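Local coordinates for protein peptidase S8 and S53, subtilisin, kexin, sedolisin (PDB 4KG7) that probably cleaves peptide bonds as a subtilisin-like serine endopeptidase (mycosin) of the ESX-3 type VII secretion system in mycobacteria, at residues 33-38 / 301-306. Numbering follows the deposited sequence.
Sequences ITTSVL and LSNALP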
# COMPACT_ATOMS: atom_id res chain seq x y z
N ILE A 33 -1.14 5.07 19.28
CA ILE A 33 -0.80 6.36 18.68
C ILE A 33 -2.00 6.80 17.86
O ILE A 33 -2.70 5.98 17.25
CB ILE A 33 0.43 6.14 17.72
CG1 ILE A 33 1.65 5.77 18.56
CG2 ILE A 33 0.74 7.34 16.85
CD1 ILE A 33 1.82 6.69 19.73
N THR A 34 -2.24 8.10 17.82
CA THR A 34 -3.12 8.72 16.87
C THR A 34 -2.37 9.78 16.07
O THR A 34 -1.43 10.41 16.59
CB THR A 34 -4.34 9.36 17.53
OG1 THR A 34 -3.93 10.35 18.49
CG2 THR A 34 -5.17 8.28 18.24
N THR A 35 -2.80 9.99 14.83
CA THR A 35 -2.27 11.07 14.00
C THR A 35 -2.88 12.42 14.39
O THR A 35 -4.01 12.48 14.87
CB THR A 35 -2.55 10.78 12.51
OG1 THR A 35 -3.95 10.49 12.32
CG2 THR A 35 -1.77 9.61 12.04
N SER A 36 -2.12 13.48 14.20
CA SER A 36 -2.43 14.79 14.74
C SER A 36 -2.22 15.86 13.67
O SER A 36 -1.71 15.59 12.59
CB SER A 36 -1.50 15.13 15.96
OG SER A 36 -1.59 14.14 16.98
N VAL A 37 -2.61 17.08 14.00
CA VAL A 37 -2.35 18.24 13.14
C VAL A 37 -0.99 18.86 13.46
O VAL A 37 -0.72 19.23 14.59
CB VAL A 37 -3.49 19.27 13.26
CG1 VAL A 37 -3.23 20.51 12.43
CG2 VAL A 37 -4.81 18.65 12.83
N LEU A 38 -0.17 19.04 12.43
CA LEU A 38 1.13 19.67 12.57
C LEU A 38 0.94 21.17 12.79
O LEU A 38 0.35 21.82 11.95
CB LEU A 38 1.93 19.40 11.29
CG LEU A 38 3.39 19.82 11.28
CD1 LEU A 38 4.16 19.06 12.35
CD2 LEU A 38 3.94 19.55 9.88
N LEU A 301 -9.37 15.58 10.14
CA LEU A 301 -8.15 15.55 9.33
C LEU A 301 -6.88 15.62 10.16
O LEU A 301 -6.83 16.28 11.20
CB LEU A 301 -8.14 16.70 8.33
CG LEU A 301 -9.32 16.80 7.36
CD1 LEU A 301 -9.01 17.93 6.39
CD2 LEU A 301 -9.51 15.51 6.59
N SER A 302 -5.86 14.90 9.70
CA SER A 302 -4.53 14.93 10.34
C SER A 302 -3.43 14.84 9.31
O SER A 302 -3.63 14.47 8.16
CB SER A 302 -4.38 13.77 11.33
OG SER A 302 -4.55 12.57 10.61
N ASN A 303 -2.24 15.24 9.72
CA ASN A 303 -1.11 15.35 8.82
C ASN A 303 0.23 15.19 9.52
O ASN A 303 1.24 15.66 9.05
CB ASN A 303 -1.18 16.65 8.01
CG ASN A 303 -1.02 17.90 8.87
OD1 ASN A 303 -1.05 17.83 10.07
ND2 ASN A 303 -0.92 19.04 8.23
N ALA A 304 0.23 14.52 10.67
CA ALA A 304 1.47 14.34 11.44
C ALA A 304 1.40 13.16 12.37
O ALA A 304 0.33 12.74 12.78
CB ALA A 304 1.80 15.59 12.24
N LEU A 305 2.59 12.69 12.74
CA LEU A 305 2.81 11.68 13.77
C LEU A 305 3.95 12.08 14.66
O LEU A 305 4.83 12.80 14.22
CB LEU A 305 3.29 10.39 13.13
CG LEU A 305 2.22 9.53 12.57
CD1 LEU A 305 2.85 8.56 11.58
CD2 LEU A 305 1.54 8.81 13.71
N PRO A 306 4.01 11.52 15.87
CA PRO A 306 5.13 11.77 16.76
C PRO A 306 6.41 11.05 16.32
O PRO A 306 6.35 9.91 15.87
CB PRO A 306 4.62 11.25 18.12
CG PRO A 306 3.43 10.41 17.85
CD PRO A 306 2.99 10.62 16.44
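Ser36 pairs with Ala304 in a single antiparallel hydrogen-bonded bridge, and because Asn303 and Ala304 both face Ser36, strand 301-306 carries a classic beta bulge here. The bridge joins the loop after strand 26-28, next to the Cys32–Cys101 disulfide, to the middle strand of a small antiparallel sheet in this subtilisin-fold protease. Ser36 N gives its hydrogen to Ala304 O (2.9 Å), and Asn303 N returns one to Ser36 O (2.9 Å).

The tight part surrounds the bulge. A hydroxyl from the loop and one from the strand suit a buried spot: Thr35 OG1 and Ser302 OG share a hydrogen bond of 2.8 Å, both oxygens standing between their own backbone N and carbonyl carbon (chi1 52° and 59°). Asn303 is apt at the bulge because its amide serves two ways. OD1 accepts the nearly straight bond from Leu38 N (2.8 Å), the donor tilted 15° from the carbonyl plane, while ND2 bonds Thr41 OG1. Ala304, with a bare methyl, lets Leu38 CB come close to its CB (3.9 Å), and Leu312 of strand 312-314 touches both side chains.

Toward Val37 the contact loosens: this exposed valine points its side chain's first bond away from the strand, though its CG2 methyl reaches Leu301 O at 3.5 Å and its CA lies beside Asn303 OD1. At the other end the side chains that meet are apolar. There Leu305, whose side chain lies about 6 Å from that of His104, a predicted charge-relay residue, crosses Ile33 at roughly a right angle, Ile33 CG2 resting 3.6 Å from Leu305 CD2.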